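Local coordinates for protein DJ-1 homolog D (Arabidopsis thaliana, PDB 4OGG) that is a plant member of the DJ-1/PfpI family, carrying two related alpha/beta domains of the class I glutaminase clan in one chain, at residues Val35-Lys40 with Ala70-Val75; Asp128-Arg133 with Pro143-Ala148; Asp208-Val213 with Ala364-His369; Asp352-Asp357 with Pro370-Gln375. All blocks are in the same frame, centred on the assembly; numbering follows the deposited sequence.

Contact 1 of 4, residues Val35-Lys40 with Ala70-Val75; sequences VCPGKK and ATFDEV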
loop_
_atom_site.group_PDB
_atom_site.type_symbol
_atom_site.label_atom_id
_atom_site.label_comp_id
_atom_site.label_asym_id
_atom_site.label_seq_id
_atom_site.Cartn_x
_atom_site.Cartn_y
_atom_site.Cartn_z
ATOM N N VAL C 35 13.812 -0.186 24.669
ATOM C CA VAL C 35 14.973 -0.886 24.138
ATOM C C VAL C 35 14.597 -2.027 23.196
ATOM O O VAL C 35 13.503 -2.584 23.274
ATOM C CB VAL C 35 15.830 -1.475 25.287
ATOM C CG1 VAL C 35 16.324 -0.358 26.198
ATOM C CG2 VAL C 35 15.011 -2.487 26.089
ATOM N N CYS C 36 15.522 -2.369 22.305
ATOM C CA CYS C 36 15.325 -3.463 21.366
ATOM C C CYS C 36 16.673 -4.149 21.226
ATOM O O CYS C 36 17.682 -3.484 20.988
ATOM C CB CYS C 36 14.873 -2.943 20.002
ATOM S SG CYS C 36 14.748 -4.249 18.737
ATOM N N PRO C 37 16.716 -5.482 21.382
ATOM C CA PRO C 37 18.008 -6.168 21.254
ATOM C C PRO C 37 18.713 -5.835 19.944
ATOM O O PRO C 37 18.083 -5.758 18.891
ATOM C CB PRO C 37 17.633 -7.648 21.363
ATOM C CG PRO C 37 16.204 -7.682 20.860
ATOM C CD PRO C 37 15.614 -6.451 21.511
ATOM N N GLY C 38 20.022 -5.619 20.019
ATOM C CA GLY C 38 20.787 -5.307 18.826
ATOM C C GLY C 38 20.683 -3.872 18.346
ATOM O O GLY C 38 21.273 -3.516 17.327
ATOM N N LYS C 39 19.935 -3.040 19.067
ATOM C CA LYS C 39 19.777 -1.644 18.679
ATOM C C LYS C 39 20.143 -0.710 19.820
ATOM O O LYS C 39 20.119 -1.104 20.986
ATOM C CB LYS C 39 18.340 -1.373 18.217
ATOM C CG LYS C 39 17.944 -2.190 17.000
ATOM C CD LYS C 39 16.656 -1.704 16.350
ATOM C CE LYS C 39 16.378 -2.504 15.082
ATOM N NZ LYS C 39 15.237 -1.964 14.289
ATOM N N LYS C 40 20.479 0.528 19.474
ATOM C CA LYS C 40 20.870 1.520 20.466
ATOM C C LYS C 40 19.892 2.684 20.496
ATOM O O LYS C 40 19.064 2.836 19.596
ATOM C CB LYS C 40 22.269 2.055 20.146
ATOM C CG LYS C 40 23.311 0.980 19.885
ATOM C CD LYS C 40 24.687 1.590 19.641
ATOM C CE LYS C 40 24.667 2.571 18.477
ATOM N NZ LYS C 40 26.024 3.134 18.206
ATOM N N ALA C 70 16.663 4.231 24.546
ATOM C CA ALA C 70 17.621 3.539 25.401
ATOM C C ALA C 70 18.333 2.415 24.653
ATOM O O ALA C 70 17.871 1.954 23.605
ATOM C CB ALA C 70 16.926 2.992 26.634
ATOM N N THR C 71 19.455 1.970 25.207
ATOM C CA THR C 71 20.259 0.921 24.595
ATOM C C THR C 71 20.155 -0.398 25.358
ATOM O O THR C 71 20.608 -0.513 26.497
ATOM C CB THR C 71 21.739 1.360 24.517
ATOM O OG1 THR C 71 21.818 2.631 23.852
ATOM C CG2 THR C 71 22.570 0.333 23.752
ATOM N N PHE C 72 19.561 -1.394 24.705
ATOM C CA PHE C 72 19.356 -2.719 25.279
ATOM C C PHE C 72 20.586 -3.296 25.985
ATOM O O PHE C 72 20.503 -3.744 27.130
ATOM C CB PHE C 72 18.902 -3.684 24.176
ATOM C CG PHE C 72 18.503 -5.039 24.680
ATOM C CD1 PHE C 72 19.464 -5.995 24.995
ATOM C CD2 PHE C 72 17.162 -5.351 24.872
ATOM C CE1 PHE C 72 19.094 -7.243 25.497
ATOM C CE2 PHE C 72 16.780 -6.593 25.373
ATOM C CZ PHE C 72 17.748 -7.541 25.687
ATOM N N ASP C 73 21.717 -3.278 25.290
ATOM C CA ASP C 73 22.973 -3.814 25.804
ATOM C C ASP C 73 23.500 -3.095 27.049
ATOM O O ASP C 73 24.366 -3.616 27.755
ATOM C CB ASP C 73 24.023 -3.773 24.684
ATOM C CG ASP C 73 25.347 -4.394 25.088
ATOM O OD1 ASP C 73 26.031 -3.832 25.968
ATOM O OD2 ASP C 73 25.708 -5.447 24.518
ATOM N N GLU C 74 22.967 -1.909 27.324
ATOM C CA GLU C 74 23.403 -1.120 28.472
ATOM C C GLU C 74 22.366 -1.041 29.590
ATOM O O GLU C 74 22.503 -0.241 30.516
ATOM C CB GLU C 74 23.765 0.292 28.010
ATOM C CG GLU C 74 25.034 0.359 27.178
ATOM C CD GLU C 74 25.174 1.671 26.432
ATOM O OE1 GLU C 74 24.817 2.725 26.999
ATOM O OE2 GLU C 74 25.651 1.648 25.279
ATOM N N VAL C 75 21.341 -1.881 29.505
ATOM C CA VAL C 75 20.273 -1.902 30.499
ATOM C C VAL C 75 20.693 -2.407 31.877
ATOM O O VAL C 75 21.343 -3.444 32.003
ATOM C CB VAL C 75 19.085 -2.774 30.016
ATOM C CG1 VAL C 75 18.076 -2.960 31.142
ATOM C CG2 VAL C 75 18.419 -2.121 28.818
HETATM O O HOH W 1 17.886 -0.649 22.442
HETATM O O HOH W 2 21.917 -2.724 22.428
#
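F72 lies against V35, C36 and P37, where the edge strand 30-35 of the first domain's sheet leaves for its next loop. From CB outward F72 passes from C36 to P37, with V35 at one rim atom. CB rests 3.4 Å from C36 O, and chi1 of -173° sets CG anti to the backbone N, beneath P37 CA. Farther out, CD2 is 3.5 Å from P37 N and also meets V35 CG2, while CE2 approaches P37 CD. P37 CB stands 4.1 Å from the F72 ring centroid and only 4° off the normal, a CH-pi contact over the face. Beside it V35 CG1 presses on A70 CB at 3.4 Å, tighter than normal van der Waals contact, and also touches V75 CG2.

No direct hydrogen bond joins the segments; water does that work. One molecule accepts from C36 N and F72 N, each 2.9 Å from its oxygen, with K39 O and A70 O among the acceptors competing for its protons. A second accepts from D73 N and donates to K39 O at 2.8 Å. The type II turn C36-K39, with G38 at positive phi, brings K39 O to both waters. Helix 98-110 also touches F72, and P37 O is hydrogen-bonded to Q249 of the second subunit. The chemistry thus implies two zones: an apolar patch around the phenyl ring, and beside it backbone polar groups joined through bound water.

Contact 2 of 4, residues Asp128-Arg133 with Pro143-Ala148; sequences DTVNGR and PSLVAA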
loop_
_atom_site.group_PDB
_atom_site.type_symbol
_atom_site.label_atom_id
_atom_site.label_comp_id
_atom_site.label_asym_id
_atom_site.label_seq_id
_atom_site.Cartn_x
_atom_site.Cartn_y
_atom_site.Cartn_z
ATOM N N ASP C 128 9.662 -19.216 30.591
ATOM C CA ASP C 128 9.121 -20.185 31.541
ATOM C C ASP C 128 8.785 -19.499 32.862
ATOM O O ASP C 128 9.187 -19.953 33.935
ATOM C CB ASP C 128 10.129 -21.318 31.762
ATOM C CG ASP C 128 9.570 -22.445 32.613
ATOM O OD1 ASP C 128 8.395 -22.820 32.415
ATOM O OD2 ASP C 128 10.315 -22.967 33.470
ATOM N N THR C 129 8.038 -18.405 32.774
ATOM C CA THR C 129 7.657 -17.646 33.958
ATOM C C THR C 129 6.149 -17.578 34.179
ATOM O O THR C 129 5.669 -16.703 34.898
ATOM C CB THR C 129 8.200 -16.202 33.880
ATOM O OG1 THR C 129 7.656 -15.545 32.726
ATOM C CG2 THR C 129 9.720 -16.208 33.778
ATOM N N VAL C 130 5.402 -18.499 33.575
ATOM C CA VAL C 130 3.948 -18.498 33.724
ATOM C C VAL C 130 3.399 -19.773 34.359
ATOM O O VAL C 130 2.187 -19.923 34.507
ATOM C CB VAL C 130 3.242 -18.311 32.361
ATOM C CG1 VAL C 130 3.711 -17.020 31.703
ATOM C CG2 VAL C 130 3.518 -19.509 31.463
ATOM N N ASN C 131 4.290 -20.685 34.732
ATOM C CA ASN C 131 3.878 -21.948 35.332
ATOM C C ASN C 131 3.008 -21.696 36.561
ATOM O O ASN C 131 3.457 -21.090 37.530
ATOM C CB ASN C 131 5.107 -22.766 35.731
ATOM C CG ASN C 131 4.815 -24.254 35.826
ATOM O OD1 ASN C 131 3.715 -24.663 36.197
ATOM N ND2 ASN C 131 5.811 -25.072 35.502
ATOM N N GLY C 132 1.760 -22.154 36.505
ATOM C CA GLY C 132 0.845 -21.982 37.621
ATOM C C GLY C 132 0.319 -20.570 37.816
ATOM O O GLY C 132 -0.337 -20.282 38.819
ATOM N N ARG C 133 0.595 -19.690 36.858
ATOM C CA ARG C 133 0.154 -18.300 36.934
ATOM C C ARG C 133 -1.113 -18.054 36.122
ATOM O O ARG C 133 -1.238 -18.530 34.994
ATOM C CB ARG C 133 1.260 -17.375 36.414
ATOM C CG ARG C 133 2.535 -17.388 37.240
ATOM C CD ARG C 133 2.392 -16.516 38.472
ATOM N NE ARG C 133 2.910 -15.167 38.269
ATOM C CZ ARG C 133 4.194 -14.882 38.077
ATOM N NH1 ARG C 133 5.097 -15.855 38.058
ATOM N NH2 ARG C 133 4.577 -13.624 37.911
ATOM N N PRO C 143 -2.697 -21.758 23.585
ATOM C CA PRO C 143 -2.037 -23.066 23.556
ATOM C C PRO C 143 -0.615 -23.063 24.112
ATOM O O PRO C 143 -0.258 -23.938 24.897
ATOM C CB PRO C 143 -2.091 -23.437 22.079
ATOM C CG PRO C 143 -3.402 -22.858 21.661
ATOM C CD PRO C 143 -3.357 -21.484 22.296
ATOM N N SER C 144 0.196 -22.086 23.712
ATOM C CA SER C 144 1.571 -22.023 24.198
ATOM C C SER C 144 1.621 -21.771 25.701
ATOM O O SER C 144 2.440 -22.357 26.408
ATOM C CB SER C 144 2.357 -20.930 23.469
ATOM O OG SER C 144 1.903 -19.641 23.828
ATOM N N LEU C 145 0.748 -20.900 26.194
ATOM C CA LEU C 145 0.733 -20.602 27.622
ATOM C C LEU C 145 0.287 -21.822 28.425
ATOM O O LEU C 145 0.834 -22.109 29.491
ATOM C CB LEU C 145 -0.181 -19.405 27.906
ATOM C CG LEU C 145 0.413 -18.054 27.483
ATOM C CD1 LEU C 145 -0.605 -16.944 27.669
ATOM C CD2 LEU C 145 1.660 -17.771 28.314
ATOM N N VAL C 146 -0.707 -22.535 27.910
ATOM C CA VAL C 146 -1.196 -23.731 28.579
ATOM C C VAL C 146 -0.057 -24.748 28.615
ATOM O O VAL C 146 0.179 -25.397 29.632
ATOM C CB VAL C 146 -2.408 -24.328 27.825
ATOM C CG1 VAL C 146 -2.744 -25.710 28.373
ATOM C CG2 VAL C 146 -3.605 -23.399 27.971
ATOM N N ALA C 147 0.653 -24.868 27.498
ATOM C CA ALA C 147 1.771 -25.801 27.400
ATOM C C ALA C 147 2.867 -25.443 28.398
ATOM O O ALA C 147 3.598 -26.317 28.872
ATOM C CB ALA C 147 2.334 -25.792 25.986
ATOM N N ALA C 148 2.972 -24.154 28.715
ATOM C CA ALA C 148 3.983 -23.671 29.649
ATOM C C ALA C 148 3.519 -23.743 31.103
ATOM O O ALA C 148 4.179 -23.211 31.997
ATOM C CB ALA C 148 4.382 -22.242 29.295
HETATM O O HOH W 3 6.226 -21.214 32.535
#
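V130 meets A148 and L145 where the loop after helix 121-126 passes the C-terminal end of helix 142-147, both in the first DJ-1/PfpI domain. Two local motifs shape the loop: a Schellman motif closes the preceding helix at D128, and a type II turn runs from V130 to R133, with G132 at positive phi.

The two valine methyls share L145 but not A148. At chi1 -57° CG1 of V130 is anti to the carbonyl carbon; L145 CD2 lies 4.0 Å from it and as far from CG2, and only CG2, in the crowded position between backbone N and carbonyl carbon, also touches A148 CB at 3.6 Å. L145 crosses V130 at about a right angle; its chi2 of 174° sends CD1 anti to CA, and the other branch, CD2, does the touching. Across the subunit boundary L340 of the second subunit packs on A148.

A bound water supplies the polar part. It donates to D128 OD1 at 2.7 Å and to A148 O at 2.9 Å, and accepts from V130 N at 3.0 Å, linking the helix-end carbonyl to a carboxylate and a loop amide. Backbone bonds also join G132 to G149 and R133 to K151, just beyond the 143-148 segment. A direct approach to the same A148 carbonyl is a CA-H...O contact, N131 CA to A148 O at 3.6 Å with 125° at the hydrogen.

Contact 3 of 4, residues Asp208-Val213 with Ala364-His369; sequences DYEVKV and AAWPGH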
loop_
_atom_site.group_PDB
_atom_site.type_symbol
_atom_site.label_atom_id
_atom_site.label_comp_id
_atom_site.label_asym_id
_atom_site.label_seq_id
_atom_site.Cartn_x
_atom_site.Cartn_y
_atom_site.Cartn_z
ATOM N N ASP C 208 -3.855 8.798 13.812
ATOM C CA ASP C 208 -3.881 7.516 14.519
ATOM C C ASP C 208 -3.493 7.581 16.005
ATOM O O ASP C 208 -4.236 7.111 16.868
ATOM C CB ASP C 208 -2.963 6.550 13.752
ATOM C CG ASP C 208 -2.807 5.202 14.423
ATOM O OD1 ASP C 208 -3.615 4.282 14.146
ATOM O OD2 ASP C 208 -1.854 5.064 15.223
ATOM N N TYR C 209 -2.330 8.147 16.306
ATOM C CA TYR C 209 -1.890 8.260 17.697
ATOM C C TYR C 209 -2.679 9.309 18.470
ATOM O O TYR C 209 -3.037 9.106 19.628
ATOM C CB TYR C 209 -0.429 8.704 17.791
ATOM C CG TYR C 209 0.653 7.703 17.487
ATOM C CD1 TYR C 209 0.470 6.332 17.674
ATOM C CD2 TYR C 209 1.918 8.154 17.120
ATOM C CE1 TYR C 209 1.540 5.440 17.505
ATOM C CE2 TYR C 209 2.973 7.288 16.958
ATOM C CZ TYR C 209 2.789 5.936 17.151
ATOM O OH TYR C 209 3.872 5.108 16.994
ATOM N N GLU C 210 -2.922 10.442 17.822
ATOM C CA GLU C 210 -3.589 11.570 18.460
ATOM C C GLU C 210 -4.995 11.342 18.971
ATOM O O GLU C 210 -5.473 12.093 19.824
ATOM C CB GLU C 210 -3.507 12.775 17.530
ATOM C CG GLU C 210 -2.051 13.073 17.210
ATOM C CD GLU C 210 -1.858 14.152 16.179
ATOM O OE1 GLU C 210 -0.717 14.282 15.690
ATOM O OE2 GLU C 210 -2.833 14.865 15.862
ATOM N N VAL C 211 -5.666 10.318 18.464
ATOM C CA VAL C 211 -6.989 10.013 18.981
ATOM C C VAL C 211 -6.845 8.906 20.030
ATOM O O VAL C 211 -7.313 9.046 21.157
ATOM C CB VAL C 211 -7.974 9.540 17.873
ATOM C CG1 VAL C 211 -7.402 8.354 17.111
ATOM C CG2 VAL C 211 -9.319 9.165 18.507
ATOM N N LYS C 212 -6.149 7.831 19.672
ATOM C CA LYS C 212 -6.004 6.691 20.568
ATOM C C LYS C 212 -5.236 6.929 21.860
ATOM O O LYS C 212 -5.681 6.510 22.928
ATOM C CB LYS C 212 -5.363 5.512 19.829
ATOM C CG LYS C 212 -5.685 4.150 20.454
ATOM C CD LYS C 212 -7.130 3.739 20.159
ATOM C CE LYS C 212 -7.401 2.291 20.555
ATOM N NZ LYS C 212 -8.780 1.847 20.186
ATOM N N VAL C 213 -4.087 7.586 21.774
ATOM C CA VAL C 213 -3.289 7.810 22.973
ATOM C C VAL C 213 -3.991 8.647 24.040
ATOM O O VAL C 213 -4.120 8.208 25.184
ATOM C CB VAL C 213 -1.913 8.424 22.627
ATOM C CG1 VAL C 213 -1.110 8.663 23.901
ATOM C CG2 VAL C 213 -1.147 7.471 21.712
ATOM N N ALA C 364 1.512 20.322 19.673
ATOM C CA ALA C 364 1.872 20.525 18.276
ATOM C C ALA C 364 1.825 19.271 17.410
ATOM O O ALA C 364 1.493 19.344 16.227
ATOM C CB ALA C 364 3.261 21.142 18.195
ATOM N N ALA C 365 2.165 18.128 17.992
ATOM C CA ALA C 365 2.191 16.868 17.249
ATOM C C ALA C 365 2.158 15.699 18.225
ATOM O O ALA C 365 2.285 15.900 19.434
ATOM C CB ALA C 365 3.450 16.804 16.396
ATOM N N TRP C 366 2.026 14.477 17.717
ATOM C CA TRP C 366 1.948 13.335 18.622
ATOM C C TRP C 366 3.107 13.120 19.595
ATOM O O TRP C 366 2.917 12.507 20.642
ATOM C CB TRP C 366 1.639 12.022 17.872
ATOM C CG TRP C 366 2.455 11.693 16.659
ATOM C CD1 TRP C 366 2.073 11.843 15.352
ATOM C CD2 TRP C 366 3.725 11.029 16.629
ATOM N NE1 TRP C 366 3.021 11.303 14.513
ATOM C CE2 TRP C 366 4.045 10.799 15.269
ATOM C CE3 TRP C 366 4.623 10.600 17.619
ATOM C CZ2 TRP C 366 5.225 10.158 14.874
ATOM C CZ3 TRP C 366 5.797 9.961 17.225
ATOM C CH2 TRP C 366 6.085 9.748 15.863
ATOM N N PRO C 367 4.316 13.612 19.274
ATOM C CA PRO C 367 5.398 13.394 20.241
ATOM C C PRO C 367 5.113 14.095 21.572
ATOM O O PRO C 367 5.696 13.757 22.601
ATOM C CB PRO C 367 6.615 13.990 19.539
ATOM C CG PRO C 367 6.319 13.741 18.089
ATOM C CD PRO C 367 4.848 14.102 17.989
ATOM N N GLY C 368 4.208 15.071 21.542
ATOM C CA GLY C 368 3.880 15.818 22.747
ATOM C C GLY C 368 2.754 15.295 23.628
ATOM O O GLY C 368 2.311 15.996 24.538
ATOM N N HIS C 369 2.300 14.069 23.391
ATOM C CA HIS C 369 1.212 13.510 24.190
ATOM C C HIS C 369 1.446 13.455 25.702
ATOM O O HIS C 369 0.514 13.669 26.479
ATOM C CB HIS C 369 0.837 12.122 23.663
ATOM C CG HIS C 369 0.065 12.163 22.380
ATOM N ND1 HIS C 369 0.054 11.119 21.483
ATOM C CD2 HIS C 369 -0.719 13.129 21.844
ATOM C CE1 HIS C 369 -0.702 11.439 20.448
ATOM N NE2 HIS C 369 -1.183 12.654 20.642
HETATM O O HOH W 4 1.979 14.887 14.610
#
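The indole of W366, in the second DJ-1/PfpI-type alpha/beta domain, is met on both faces: Y209 CD2 stands 3.4 Å above one, toward the rim, and P367 CD, from the next residue in its own chain, lies over the other. Y209 comes edge first, in a T-shaped pair: the centroids of the Y209 ring and the W366 six-membered ring are 4.9 Å apart, with planes at 81°. At the indole edge E210 OE1 comes near CD1. The imidazole of H369 has W366 O over one face, while Y209 CB and E210 CB lie in plane at its edge.

This joins the first turns of helix 208-221 to the loop that follows strand 360-362 and leads, through G368 at the N-cap position, into helix 369-380. W366 CG occupies the sterically tight position between backbone N and carbonyl carbon (chi1 49°), 3.6 Å from Y209 CD2. V213 contributes its CB, 3.5 Å from H369 ND1. The polar ends look elsewhere: Y209 OH bonds D15, H369 ND1 bonds Q23 OE1, and W366 NE1 bonds H243 O. D15 and Q23, with H64 stacked on Y209, belong to the first domain, so the cluster also lies at the junction of the two domains.

H369 NE2 is buried 3.4 Å from E210 CA with no polar partner in the model, which is probably unfavourable. E210 OE1 is served by a water that donates to it at 3.0 Å and accepts from W366 N at 3.1 Å.

Contact 4 of 4, residues Asp352-Asp357 with Pro370-Gln375; sequences DRCFTD and PEFVSQ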
loop_
_atom_site.group_PDB
_atom_site.type_symbol
_atom_site.label_atom_id
_atom_site.label_comp_id
_atom_site.label_asym_id
_atom_site.label_seq_id
_atom_site.Cartn_x
_atom_site.Cartn_y
_atom_site.Cartn_z
ATOM N N ASP C 352 7.683 18.200 21.233
ATOM C CA ASP C 352 6.881 17.488 22.222
ATOM C C ASP C 352 6.444 18.377 23.386
ATOM O O ASP C 352 5.888 17.893 24.375
ATOM C CB ASP C 352 7.653 16.275 22.750
ATOM C CG ASP C 352 8.904 16.664 23.510
ATOM O OD1 ASP C 352 9.641 17.554 23.035
ATOM O OD2 ASP C 352 9.158 16.071 24.579
ATOM N N ARG C 353 6.690 19.676 23.261
ATOM C CA ARG C 353 6.314 20.629 24.297
ATOM C C ARG C 353 4.855 21.057 24.131
ATOM O O ARG C 353 4.369 21.231 23.011
ATOM C CB ARG C 353 7.229 21.859 24.232
ATOM C CG ARG C 353 6.872 22.964 25.216
ATOM C CD ARG C 353 7.634 24.252 24.912
ATOM N NE ARG C 353 9.059 24.165 25.212
ATOM C CZ ARG C 353 9.555 24.001 26.434
ATOM N NH1 ARG C 353 8.738 23.905 27.474
ATOM N NH2 ARG C 353 10.868 23.940 26.617
ATOM N N CYS C 354 4.153 21.204 25.251
ATOM C CA CYS C 354 2.761 21.640 25.233
ATOM C C CYS C 354 2.611 22.867 26.119
ATOM O O CYS C 354 3.448 23.122 26.987
ATOM C CB CYS C 354 1.826 20.531 25.719
ATOM S SG CYS C 354 1.593 19.206 24.515
ATOM N N PHE C 355 1.542 23.622 25.899
ATOM C CA PHE C 355 1.306 24.837 26.664
ATOM C C PHE C 355 -0.092 24.889 27.257
ATOM O O PHE C 355 -1.042 24.321 26.714
ATOM C CB PHE C 355 1.507 26.058 25.763
ATOM C CG PHE C 355 2.876 26.150 25.151
ATOM C CD1 PHE C 355 3.948 26.655 25.878
ATOM C CD2 PHE C 355 3.089 25.746 23.837
ATOM C CE1 PHE C 355 5.214 26.760 25.306
ATOM C CE2 PHE C 355 4.350 25.845 23.253
ATOM C CZ PHE C 355 5.415 26.355 23.989
ATOM N N THR C 356 -0.207 25.584 28.382
ATOM C CA THR C 356 -1.486 25.754 29.051
ATOM C C THR C 356 -1.769 27.246 29.180
ATOM O O THR C 356 -0.947 28.001 29.701
ATOM C CB THR C 356 -1.483 25.125 30.464
ATOM O OG1 THR C 356 -1.395 23.697 30.357
ATOM C CG2 THR C 356 -2.757 25.497 31.218
ATOM N N ASP C 357 -2.928 27.663 28.682
ATOM C CA ASP C 357 -3.349 29.056 28.748
ATOM C C ASP C 357 -4.753 29.044 29.319
ATOM O O ASP C 357 -5.729 28.847 28.593
ATOM C CB ASP C 357 -3.353 29.694 27.354
ATOM C CG ASP C 357 -3.902 31.114 27.362
ATOM O OD1 ASP C 357 -3.462 31.919 28.212
ATOM O OD2 ASP C 357 -4.770 31.427 26.518
ATOM N N PRO C 370 2.683 13.167 26.145
ATOM C CA PRO C 370 2.907 13.118 27.594
ATOM C C PRO C 370 2.531 14.433 28.271
ATOM O O PRO C 370 1.781 14.441 29.245
ATOM C CB PRO C 370 4.395 12.804 27.699
ATOM C CG PRO C 370 4.617 11.927 26.497
ATOM C CD PRO C 370 3.868 12.678 25.418
ATOM N N GLU C 371 3.042 15.546 27.750
ATOM C CA GLU C 371 2.730 16.848 28.330
ATOM C C GLU C 371 1.284 17.227 28.044
ATOM O O GLU C 371 0.635 17.884 28.859
ATOM C CB GLU C 371 3.677 17.923 27.792
ATOM C CG GLU C 371 5.129 17.720 28.214
ATOM C CD GLU C 371 5.982 18.963 28.025
ATOM O OE1 GLU C 371 7.210 18.877 28.244
ATOM O OE2 GLU C 371 5.429 20.027 27.667
ATOM N N PHE C 372 0.779 16.803 26.889
ATOM C CA PHE C 372 -0.601 17.085 26.499
ATOM C C PHE C 372 -1.547 16.510 27.554
ATOM O O PHE C 372 -2.385 17.220 28.115
ATOM C CB PHE C 372 -0.895 16.447 25.134
ATOM C CG PHE C 372 -2.239 16.817 24.552
ATOM C CD1 PHE C 372 -2.524 18.134 24.198
ATOM C CD2 PHE C 372 -3.198 15.836 24.310
ATOM C CE1 PHE C 372 -3.741 18.469 23.609
ATOM C CE2 PHE C 372 -4.420 16.157 23.721
ATOM C CZ PHE C 372 -4.693 17.478 23.367
ATOM N N VAL C 373 -1.405 15.216 27.822
ATOM C CA VAL C 373 -2.248 14.546 28.804
ATOM C C VAL C 373 -1.959 15.056 30.215
ATOM O O VAL C 373 -2.879 15.285 31.000
ATOM C CB VAL C 373 -2.033 13.017 28.759
ATOM C CG1 VAL C 373 -2.856 12.338 29.844
ATOM C CG2 VAL C 373 -2.429 12.482 27.389
ATOM N N SER C 374 -0.680 15.245 30.526
ATOM C CA SER C 374 -0.274 15.724 31.847
ATOM C C SER C 374 -0.881 17.090 32.174
ATOM O O SER C 374 -1.405 17.303 33.270
ATOM C CB SER C 374 1.255 15.810 31.927
ATOM O OG SER C 374 1.679 16.247 33.207
ATOM N N GLN C 375 -0.811 18.016 31.225
ATOM C CA GLN C 375 -1.353 19.348 31.452
ATOM C C GLN C 375 -2.876 19.344 31.516
ATOM O O GLN C 375 -3.471 20.153 32.224
ATOM C CB GLN C 375 -0.839 20.317 30.383
ATOM C CG GLN C 375 0.682 20.459 30.436
ATOM C CD GLN C 375 1.239 21.505 29.491
ATOM O OE1 GLN C 375 2.437 21.511 29.203
ATOM N NE2 GLN C 375 0.383 22.405 29.017
HETATM O O HOH W 5 5.448 15.700 25.855
HETATM O O HOH W 6 -2.181 22.483 32.805
#
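C354 and T356 pass E371 and Q375 in extended conformation, the CA atoms 5.7 Å apart at C354-E371 and 6.8 Å at T356-Q375, as the chain enters strand 355-357 alongside helix 369-380. That strand pairs antiparallel with 360-362, so the helix lies on the beta hairpin at one edge of the sheet of the second DJ-1/PfpI-type alpha/beta domain.

The clearest direct bond runs from C354 N to E371 OE2, 3.0 Å long with an N-H...O angle of 162°, and it meets the oxygen from above the carboxylate plane. E371 reaches that amide with CG anti to the carbonyl carbon (chi1 -66°) and an extended chain beyond. C354 itself points at the helix: its SG touches F372 CB at 3.8 Å and sits at the edge of the F372 ring, 78° off the normal, a sulfur-aromatic contact. F372 also touches P214 of helix 208-221 and V361 of strand 360-362.

Q375 is less certain. Its modelled OE1 lies 2.9 Å from C354 O, two acceptors facing each other, and the NE2 bond to T356 OG1 is short, weak and doubtful; the amide's orientation may therefore be questioned. Waters bridge both ends of the contact. One donates to D352 O and accepts from E371 N in the first helical turn; the other donates to Q375 O at 2.7 Å and lies 2.8 Å from T356 OG1.

Contacts 3 and 4 adjoin in the second domain, their centres 11 Å apart: 364-369 runs straight into 370-375, and G368 O and P367 O pack against C354 SG and D352 CB. Contact 3 is buried and aromatic; contact 4 is only partly buried. Contacts 1 and 2, in the first domain with centres about 27 Å apart, both reach the second subunit and combine valine packing with water. Contact 1 is partly buried; contact 2, though farthest from the chain centre, buries V130, L145 and A148 while D128 and N131 stay exposed. Only contact 4 has a clear direct hydrogen bond across; water bridges occur in all four.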